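Local atomic coordinates of pumilio homolog 23 (Arabidopsis thaliana, PDB entry 5WZJ), a protein that binds RNA sequence-specifically through packed pumilio repeats, recognises a segment of 18S rRNA, and probably regulates translation and mRNA stability. Residues T206-L209 with S210-S214; T271-A274 with K275-E279; D442-Q445 with P446-S450. All coordinates share one frame; numbering follows the deposited sequence.

How the interactions relate
All three contacts are local ones made along or at the start of single helices in the all-helical repeat superhelix, and none touches another: centres lie about 24 Å apart for interactions 1 and 2, and about 52 Å for interactions 1 and 3, which sit on opposite sides of the chain's centre. Interaction 1 is the most buried, a leucine-rich turn near the end of helix 202-213. Interaction 2 has one apolar face and one charged face, as suits helix 271-279 with a side toward solvent. Interaction 3 marks where helix 445-453 begins, so a proline without an N-H, a carbonyl shared by two donors and a water between side chains add to the regular bonding.

Interaction 1: T206-L209 with S210-S214; sequences TYLL and SGLLS
Leu209 meets Leu213 one turn further along helix 202-213, and Leu208 meets Leu212 in the same i to i+4 relation. In the first pair CG of Leu209 lies 4.0 Å from CD1 of Leu213, the two branched ends crossing at a slant. Leu209 holds CG anti to its own N (chi1 180°), whereas Leu213 turns CG anti to its carbonyl carbon (chi1 -63°), which lays it over the Leu209 carbonyl, with CG 3.3 Å from Leu209 O. The second pair is looser, with Leu208 CD1 4.2 Å from Leu212 CD2. Leucine suits these places because its forked end can touch a neighbour on its own helix and still reach other helices: Leu209 and Leu213 both rest on Ile250 of helix 244-254, while Leu208 packs on Leu155 and Leu156 of helix 146-160.

The backbone bonds are those of an alpha helix. Ser210 N donates to Thr206 O, Gly211 N to Tyr207 O and Leu212 N to Leu208 O, all within 2.9 to 3.1 Å. They become more bent along the series, and the next bond, Leu213 N to Leu209 O, is weak at 123°.

On the polar side, Thr206 OG1 is hydrogen-bonded to Gln246 and to the Pro202 carbonyl, and Ser210 is exposed. The backbone bonds thus satisfy the main chain within the helix, which leaves the leucine side chains to pack on the neighbouring helices, while Thr206 and Ser210 lie on a less buried side.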
ATOM      1  N   THR A 206       9.369  11.444 -19.815  1.00 20.41           N
ATOM      2  CA  THR A 206      10.379  12.443 -19.456  1.00 11.50           C
ATOM      3  C   THR A 206       9.954  13.833 -19.905  1.00 13.14           C
ATOM      4  O   THR A 206      10.038  14.801 -19.140  1.00 14.69           O
ATOM      5  CB  THR A 206      11.731  12.054 -20.071  1.00 15.50           C
ATOM      6  OG1 THR A 206      12.151  10.796 -19.518  1.00 16.05           O
ATOM      7  CG2 THR A 206      12.797  13.122 -19.787  1.00 18.01           C
ATOM      8  N   TYR A 207       9.467  13.941 -21.143  1.00 17.30           N
ATOM      9  CA  TYR A 207       9.044  15.227 -21.685  1.00 16.19           C
ATOM     10  C   TYR A 207       7.883  15.807 -20.888  1.00 20.99           C
ATOM     11  O   TYR A 207       7.889  16.994 -20.542  1.00 16.19           O
ATOM     12  CB  TYR A 207       8.658  15.049 -23.157  1.00 17.76           C
ATOM     13  CG  TYR A 207       7.848  16.175 -23.771  1.00 20.54           C
ATOM     14  CD1 TYR A 207       8.439  17.400 -24.063  1.00 22.79           C
ATOM     15  CD2 TYR A 207       6.500  15.996 -24.106  1.00 17.41           C
ATOM     16  CE1 TYR A 207       7.701  18.437 -24.645  1.00 24.94           C
ATOM     17  CE2 TYR A 207       5.746  17.028 -24.684  1.00 16.21           C
ATOM     18  CZ  TYR A 207       6.363  18.245 -24.956  1.00 25.84           C
ATOM     19  OH  TYR A 207       5.657  19.273 -25.544  1.00 19.71           O
ATOM     20  N   LEU A 208       6.866  14.984 -20.601  1.00 17.79           N
ATOM     21  CA  LEU A 208       5.716  15.469 -19.842  1.00 13.52           C
ATOM     22  C   LEU A 208       6.143  15.929 -18.452  1.00 13.18           C
ATOM     23  O   LEU A 208       5.830  17.048 -18.030  1.00 12.65           O
ATOM     24  CB  LEU A 208       4.645  14.373 -19.746  1.00 14.23           C
ATOM     25  CG  LEU A 208       3.508  14.652 -18.758  1.00 14.70           C
ATOM     26  CD1 LEU A 208       2.735  15.938 -19.147  1.00 13.14           C
ATOM     27  CD2 LEU A 208       2.570  13.435 -18.696  1.00 12.68           C
ATOM     28  N   LEU A 209       6.890  15.079 -17.740  1.00 16.00           N
ATOM     29  CA  LEU A 209       7.294  15.404 -16.376  1.00 13.50           C
ATOM     30  C   LEU A 209       8.191  16.639 -16.335  1.00 18.53           C
ATOM     31  O   LEU A 209       8.032  17.491 -15.457  1.00 16.35           O
ATOM     32  CB  LEU A 209       7.992  14.201 -15.721  1.00 15.46           C
ATOM     33  CG  LEU A 209       8.478  14.395 -14.272  1.00 16.45           C
ATOM     34  CD1 LEU A 209       7.343  14.876 -13.386  1.00 15.77           C
ATOM     35  CD2 LEU A 209       9.112  13.108 -13.687  1.00 14.17           C
ATOM     36  N   SER A 210       9.123  16.777 -17.287  1.00 15.49           N
ATOM     37  CA  SER A 210       9.946  17.988 -17.299  1.00 23.89           C
ATOM     38  C   SER A 210       9.091  19.240 -17.481  1.00 15.82           C
ATOM     39  O   SER A 210       9.372  20.285 -16.877  1.00 17.91           O
ATOM     40  CB  SER A 210      11.020  17.906 -18.387  1.00 29.35           C
ATOM     41  OG  SER A 210      11.998  16.935 -18.018  1.00 38.23           O
ATOM     42  N   GLY A 211       8.043  19.157 -18.300  1.00 12.54           N
ATOM     43  CA  GLY A 211       7.117  20.278 -18.397  1.00 15.94           C
ATOM     44  C   GLY A 211       6.404  20.570 -17.087  1.00 19.23           C
ATOM     45  O   GLY A 211       6.185  21.732 -16.731  1.00 18.27           O
ATOM     46  N   LEU A 212       6.037  19.522 -16.343  1.00 15.02           N
ATOM     47  CA  LEU A 212       5.367  19.749 -15.067  1.00 20.16           C
ATOM     48  C   LEU A 212       6.286  20.393 -14.050  1.00 21.40           C
ATOM     49  O   LEU A 212       5.802  20.987 -13.080  1.00 21.85           O
ATOM     50  CB  LEU A 212       4.835  18.437 -14.480  1.00 14.78           C
ATOM     51  CG  LEU A 212       3.870  17.644 -15.373  1.00 18.28           C
ATOM     52  CD1 LEU A 212       3.394  16.372 -14.647  1.00 11.13           C
ATOM     53  CD2 LEU A 212       2.688  18.496 -15.812  1.00 12.83           C
ATOM     54  N   LEU A 213       7.599  20.289 -14.246  1.00 15.87           N
ATOM     55  CA  LEU A 213       8.559  20.750 -13.259  1.00 16.72           C
ATOM     56  C   LEU A 213       9.253  22.043 -13.650  1.00 17.51           C
ATOM     57  O   LEU A 213      10.053  22.546 -12.865  1.00 18.28           O
ATOM     58  CB  LEU A 213       9.620  19.673 -13.011  1.00 16.57           C
ATOM     59  CG  LEU A 213       9.124  18.358 -12.422  1.00 22.34           C
ATOM     60  CD1 LEU A 213      10.289  17.393 -12.287  1.00 22.13           C
ATOM     61  CD2 LEU A 213       8.458  18.589 -11.075  1.00 22.24           C
ATOM     62  N   SER A 214       9.000  22.585 -14.836  1.00 20.63           N
ATOM     63  CA  SER A 214       9.745  23.765 -15.281  1.00 31.28           C
ATOM     64  C   SER A 214       8.988  25.039 -14.917  1.00 31.83           C
ATOM     65  O   SER A 214       8.562  25.819 -15.762  1.00 48.51           O
ATOM     66  CB  SER A 214      10.009  23.701 -16.777  1.00 20.26           C
ATOM     67  OG  SER A 214       8.777  23.703 -17.429  1.00 24.93           O
TER

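Interaction 2: T271-A274 with K275-E279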
ATOM      1  N   THR A 271      22.058  25.074   3.472  1.00 27.16           N
ATOM      2  CA  THR A 271      21.494  25.191   4.816  1.00 24.65           C
ATOM      3  C   THR A 271      20.135  25.885   4.820  1.00 22.90           C
ATOM      4  O   THR A 271      19.219  25.458   5.535  1.00 25.33           O
ATOM      5  CB  THR A 271      22.490  25.940   5.705  1.00 36.00           C
ATOM      6  OG1 THR A 271      23.700  25.177   5.780  1.00 40.19           O
ATOM      7  CG2 THR A 271      21.932  26.141   7.100  1.00 36.78           C
ATOM      8  N   ASN A 272      19.976  26.956   4.036  1.00 21.69           N
ATOM      9  CA  ASN A 272      18.705  27.680   4.051  1.00 27.08           C
ATOM     10  C   ASN A 272      17.590  26.874   3.380  1.00 28.99           C
ATOM     11  O   ASN A 272      16.438  26.897   3.831  1.00 26.20           O
ATOM     12  CB  ASN A 272      18.868  29.053   3.391  1.00 38.14           C
ATOM     13  CG  ASN A 272      19.434  28.966   1.979  1.00 54.30           C
ATOM     14  OD1 ASN A 272      20.118  28.003   1.625  1.00 62.49           O
ATOM     15  ND2 ASN A 272      19.149  29.979   1.165  1.00 61.18           N
ATOM     16  N   VAL A 273      17.904  26.150   2.305  1.00 28.88           N
ATOM     17  CA  VAL A 273      16.887  25.309   1.684  1.00 24.37           C
ATOM     18  C   VAL A 273      16.514  24.153   2.608  1.00 18.27           C
ATOM     19  O   VAL A 273      15.337  23.791   2.733  1.00 21.39           O
ATOM     20  CB  VAL A 273      17.368  24.806   0.312  1.00 27.74           C
ATOM     21  CG1 VAL A 273      16.291  23.937  -0.317  1.00 28.71           C
ATOM     22  CG2 VAL A 273      17.700  25.982  -0.599  1.00 28.14           C
ATOM     23  N   ALA A 274      17.505  23.557   3.274  1.00 16.77           N
ATOM     24  CA  ALA A 274      17.206  22.477   4.215  1.00 20.97           C
ATOM     25  C   ALA A 274      16.240  22.942   5.300  1.00 24.22           C
ATOM     26  O   ALA A 274      15.318  22.209   5.680  1.00 20.88           O
ATOM     27  CB  ALA A 274      18.495  21.953   4.843  1.00 22.06           C
ATOM     28  N   LYS A 275      16.439  24.161   5.807  1.00 21.99           N
ATOM     29  CA  LYS A 275      15.517  24.734   6.783  1.00 24.10           C
ATOM     30  C   LYS A 275      14.095  24.840   6.227  1.00 20.14           C
ATOM     31  O   LYS A 275      13.123  24.500   6.913  1.00 25.30           O
ATOM     32  CB  LYS A 275      16.038  26.107   7.207  1.00 33.38           C
ATOM     33  CG  LYS A 275      15.451  26.669   8.492  1.00 50.28           C
ATOM     34  CD  LYS A 275      16.406  27.702   9.107  1.00 58.72           C
ATOM     35  CE  LYS A 275      15.926  28.200  10.467  1.00 62.91           C
ATOM     36  NZ  LYS A 275      14.861  29.238  10.357  1.00 65.87           N
ATOM     37  N   GLU A 276      13.953  25.317   4.985  1.00 16.75           N
ATOM     38  CA  GLU A 276      12.625  25.448   4.391  1.00 24.14           C
ATOM     39  C   GLU A 276      11.964  24.085   4.194  1.00 26.22           C
ATOM     40  O   GLU A 276      10.754  23.936   4.414  1.00 19.99           O
ATOM     41  CB  GLU A 276      12.726  26.202   3.063  1.00 23.64           C
ATOM     42  CG  GLU A 276      13.160  27.673   3.224  1.00 24.68           C
ATOM     43  CD  GLU A 276      13.376  28.391   1.899  1.00 27.79           C
ATOM     44  OE1 GLU A 276      13.307  29.638   1.881  1.00 33.84           O
ATOM     45  OE2 GLU A 276      13.633  27.723   0.878  1.00 27.51           O
ATOM     46  N   ILE A 277      12.742  23.083   3.767  1.00 23.04           N
ATOM     47  CA  ILE A 277      12.222  21.719   3.631  1.00 21.30           C
ATOM     48  C   ILE A 277      11.760  21.199   4.988  1.00 23.46           C
ATOM     49  O   ILE A 277      10.640  20.703   5.134  1.00 23.43           O
ATOM     50  CB  ILE A 277      13.287  20.793   3.009  1.00 19.75           C
ATOM     51  CG1 ILE A 277      13.577  21.188   1.559  1.00 19.52           C
ATOM     52  CG2 ILE A 277      12.843  19.333   3.056  1.00 14.21           C
ATOM     53  CD1 ILE A 277      14.836  20.523   1.007  1.00 12.00           C
ATOM     54  N   LEU A 278      12.611  21.342   6.009  1.00 20.09           N
ATOM     55  CA  LEU A 278      12.253  20.900   7.353  1.00 26.99           C
ATOM     56  C   LEU A 278      10.990  21.597   7.854  1.00 28.05           C
ATOM     57  O   LEU A 278      10.096  20.950   8.406  1.00 21.71           O
ATOM     58  CB  LEU A 278      13.417  21.143   8.316  1.00 25.20           C
ATOM     59  CG  LEU A 278      13.171  20.761   9.780  1.00 26.05           C
ATOM     60  CD1 LEU A 278      12.867  19.273   9.897  1.00 19.86           C
ATOM     61  CD2 LEU A 278      14.364  21.133  10.668  1.00 28.70           C
ATOM     62  N   GLU A 279      10.890  22.916   7.647  1.00 28.47           N
ATOM     63  CA  GLU A 279       9.750  23.684   8.151  1.00 33.14           C
ATOM     64  C   GLU A 279       8.439  23.342   7.456  1.00 32.06           C
ATOM     65  O   GLU A 279       7.371  23.612   8.013  1.00 27.86           O
ATOM     66  CB  GLU A 279      10.010  25.188   8.005  1.00 39.94           C
ATOM     67  CG  GLU A 279      10.839  25.791   9.122  1.00 53.94           C
ATOM     68  CD  GLU A 279      11.346  27.194   8.794  1.00 61.09           C
ATOM     69  OE1 GLU A 279      10.949  27.751   7.743  1.00 58.10           O
ATOM     70  OE2 GLU A 279      12.153  27.727   9.589  1.00 62.97           O
TER
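Val273 and Ile277 stand one turn apart on helix 271-279, an amphipathic helix in the fifth pumilio repeat. Their apolar contact is made by branch ends, Val273 CG1 lying 3.9 Å from Ile277 CD1. Ile277 directs CG1 anti to its carbonyl carbon (chi1 -67°), carrying CD1 back toward the valine. Apolar valine and isoleucine suit this buried face, where Val273 also touches Cys257 and Ile277 touches Leu255. Small Ala274 fits against Ile269.

Four i to i+4 backbone bonds run through the segment. The straightest are Ile277 N to Val273 O and Leu278 N to Ala274 O, both 2.9 Å; Lys275 N to Thr271 O and Glu276 N to Asn272 O are slightly longer. Val273 N also makes a weak hydrogen bond to Asn272 OD1, in the side chain of the residue before it.

Charged groups occupy other sides. The extended Glu276 chain passes the Asn272 carbonyl, its CG 3.4 Å from Asn272 O, and its carboxylate forms a salt bridge with Arg256. On the exposed side Lys275 bends at its last torsion (chi4 -80°), and its NZ lies 3.2 Å from Glu279 OE2 in a salt bridge, approaching nearly in line with that oxygen's C-O bond.

Interaction 3: D442-Q445 with P446-S450; sequences DHIQ and PYITS
The N-terminus of helix 445-453 is built here, with Ile444 at the N-cap position and Pro446 in the first turn. Proline suits that turn because its nitrogen has no hydrogen to give and a first-turn nitrogen needs no helical acceptor. The Ile444 carbonyl serves two donors: Ile448 N binds Ile444 O in a straight bond of 3.1 Å, while Tyr447 N makes a weak, bent bond (126°) to the same oxygen. The bond from Ile448 N is the first i to i+4 bond of the helix, and Thr449 N to Gln445 O follows at 2.9 Å, also nearly straight.

Apolar side chains meet on the buried side of the turn. Ile444 sets CG1 between its backbone N and carbonyl carbon (chi1 58°), where it meets Ile448 CD1 at 3.9 Å. Ile444 CB is equally close to Tyr447 CD1, and the Ile444 carbonyl oxygen lies at the edge of the tyrosine ring, in its plane. The ring packs on Leu384 and Leu402 of neighbouring helices, and its hydroxyl is hydrogen-bonded to the Cys381 carbonyl, so this large side chain ends in a satisfied polar group.

On the exposed side, Gln445 folds back at chi2 (-64°), bringing NE2 to 3.7 Å from Ile448 CD1 and into a hydrogen bond with the Ser441 carbonyl. A water donates a hydrogen bond to Gln445 OE1 at 2.7 Å and is hydrogen-bonded to Thr449 OG1 at 2.9 Å. Both ends of the glutamine amide are therefore engaged, which probably holds its rotation and ties the preceding loop to the first turn.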
ATOM      1  N   ASP A 442      17.637 -15.380  20.363  1.00 25.88           N
ATOM      2  CA  ASP A 442      18.522 -14.711  21.325  1.00 22.54           C
ATOM      3  C   ASP A 442      18.040 -13.312  21.688  1.00 26.33           C
ATOM      4  O   ASP A 442      18.329 -12.819  22.784  1.00 21.20           O
ATOM      5  CB  ASP A 442      19.947 -14.570  20.774  1.00 32.62           C
ATOM      6  CG  ASP A 442      20.605 -15.895  20.461  1.00 47.26           C
ATOM      7  OD1 ASP A 442      20.171 -16.943  20.988  1.00 52.72           O
ATOM      8  OD2 ASP A 442      21.583 -15.877  19.684  1.00 54.00           O
ATOM      9  N   HIS A 443      17.349 -12.635  20.773  1.00 20.37           N
ATOM     10  CA  HIS A 443      17.012 -11.236  20.997  1.00 19.29           C
ATOM     11  C   HIS A 443      15.634 -11.038  21.597  1.00 19.43           C
ATOM     12  O   HIS A 443      15.304  -9.908  21.979  1.00 20.79           O
ATOM     13  CB  HIS A 443      17.092 -10.447  19.682  1.00 21.23           C
ATOM     14  CG  HIS A 443      18.452 -10.464  19.057  1.00 26.25           C
ATOM     15  ND1 HIS A 443      19.606 -10.337  19.797  1.00 30.81           N
ATOM     16  CD2 HIS A 443      18.843 -10.612  17.768  1.00 28.68           C
ATOM     17  CE1 HIS A 443      20.651 -10.392  18.990  1.00 36.22           C
ATOM     18  NE2 HIS A 443      20.215 -10.559  17.753  1.00 33.36           N
ATOM     19  N   ILE A 444      14.820 -12.088  21.672  1.00 14.54           N
ATOM     20  CA  ILE A 444      13.402 -11.898  21.947  1.00 15.56           C
ATOM     21  C   ILE A 444      12.908 -12.884  22.995  1.00 18.94           C
ATOM     22  O   ILE A 444      11.722 -13.234  23.009  1.00 18.16           O
ATOM     23  CB  ILE A 444      12.579 -12.028  20.648  1.00 17.77           C
ATOM     24  CG1 ILE A 444      12.816 -13.400  20.024  1.00 20.55           C
ATOM     25  CG2 ILE A 444      12.970 -10.909  19.662  1.00 15.28           C
ATOM     26  CD1 ILE A 444      11.852 -13.764  18.902  1.00 19.79           C
ATOM     27  N   GLN A 445      13.794 -13.333  23.889  1.00 15.90           N
ATOM     28  CA  GLN A 445      13.353 -14.243  24.946  1.00 19.90           C
ATOM     29  C   GLN A 445      12.164 -13.712  25.752  1.00 18.24           C
ATOM     30  O   GLN A 445      11.241 -14.498  26.021  1.00 17.83           O
ATOM     31  CB  GLN A 445      14.544 -14.595  25.857  1.00 17.16           C
ATOM     32  CG  GLN A 445      15.546 -15.525  25.153  1.00 18.25           C
ATOM     33  CD  GLN A 445      14.932 -16.878  24.818  1.00 21.61           C
ATOM     34  OE1 GLN A 445      14.560 -17.627  25.722  1.00 22.22           O
ATOM     35  NE2 GLN A 445      14.805 -17.195  23.520  1.00 20.82           N
ATOM     36  N   PRO A 446      12.097 -12.435  26.142  1.00 19.19           N
ATOM     37  CA  PRO A 446      10.894 -11.968  26.854  1.00 18.48           C
ATOM     38  C   PRO A 446       9.612 -12.146  26.050  1.00 19.59           C
ATOM     39  O   PRO A 446       8.554 -12.409  26.641  1.00 16.30           O
ATOM     40  CB  PRO A 446      11.186 -10.481  27.107  1.00 21.64           C
ATOM     41  CG  PRO A 446      12.669 -10.337  26.986  1.00 24.11           C
ATOM     42  CD  PRO A 446      13.103 -11.362  25.995  1.00 19.12           C
ATOM     43  N   TYR A 447       9.671 -12.018  24.718  1.00 17.88           N
ATOM     44  CA  TYR A 447       8.455 -12.157  23.918  1.00 15.97           C
ATOM     45  C   TYR A 447       8.028 -13.611  23.820  1.00 16.59           C
ATOM     46  O   TYR A 447       6.834 -13.919  23.918  1.00 17.29           O
ATOM     47  CB  TYR A 447       8.663 -11.569  22.515  1.00 12.14           C
ATOM     48  CG  TYR A 447       8.998 -10.104  22.535  1.00 16.22           C
ATOM     49  CD1 TYR A 447      10.313  -9.682  22.730  1.00 16.79           C
ATOM     50  CD2 TYR A 447       8.007  -9.134  22.375  1.00 14.87           C
ATOM     51  CE1 TYR A 447      10.639  -8.346  22.748  1.00 18.18           C
ATOM     52  CE2 TYR A 447       8.326  -7.773  22.402  1.00 16.52           C
ATOM     53  CZ  TYR A 447       9.655  -7.392  22.586  1.00 22.99           C
ATOM     54  OH  TYR A 447      10.013  -6.057  22.612  1.00 21.60           O
ATOM     55  N   ILE A 448       8.995 -14.517  23.618  1.00 18.51           N
ATOM     56  CA  ILE A 448       8.687 -15.945  23.535  1.00 19.61           C
ATOM     57  C   ILE A 448       8.110 -16.439  24.857  1.00 22.08           C
ATOM     58  O   ILE A 448       7.119 -17.185  24.886  1.00 18.11           O
ATOM     59  CB  ILE A 448       9.943 -16.744  23.148  1.00 16.66           C
ATOM     60  CG1 ILE A 448      10.378 -16.417  21.720  1.00 19.58           C
ATOM     61  CG2 ILE A 448       9.695 -18.241  23.292  1.00 12.13           C
ATOM     62  CD1 ILE A 448      11.805 -16.853  21.399  1.00 17.32           C
ATOM     63  N   THR A 449       8.730 -16.042  25.974  1.00 15.51           N
ATOM     64  CA  THR A 449       8.219 -16.467  27.276  1.00 17.99           C
ATOM     65  C   THR A 449       6.823 -15.904  27.523  1.00 16.57           C
ATOM     66  O   THR A 449       5.923 -16.628  27.964  1.00 18.49           O
ATOM     67  CB  THR A 449       9.187 -16.046  28.391  1.00 14.70           C
ATOM     68  OG1 THR A 449      10.342 -16.903  28.360  1.00 18.17           O
ATOM     69  CG2 THR A 449       8.515 -16.152  29.751  1.00 18.08           C
ATOM     70  N   SER A 450       6.614 -14.625  27.201  1.00 17.24           N
ATOM     71  CA  SER A 450       5.316 -14.003  27.445  1.00 20.90           C
ATOM     72  C   SER A 450       4.227 -14.646  26.597  1.00 20.61           C
ATOM     73  O   SER A 450       3.123 -14.915  27.090  1.00 15.89           O
ATOM     74  CB  SER A 450       5.395 -12.500  27.169  1.00 17.52           C
ATOM     75  OG  SER A 450       4.128 -11.868  27.324  1.00 17.28           O
TER
HETATM   76  O   HOH W   1      12.077 -18.297  26.499  1.00 15.99           O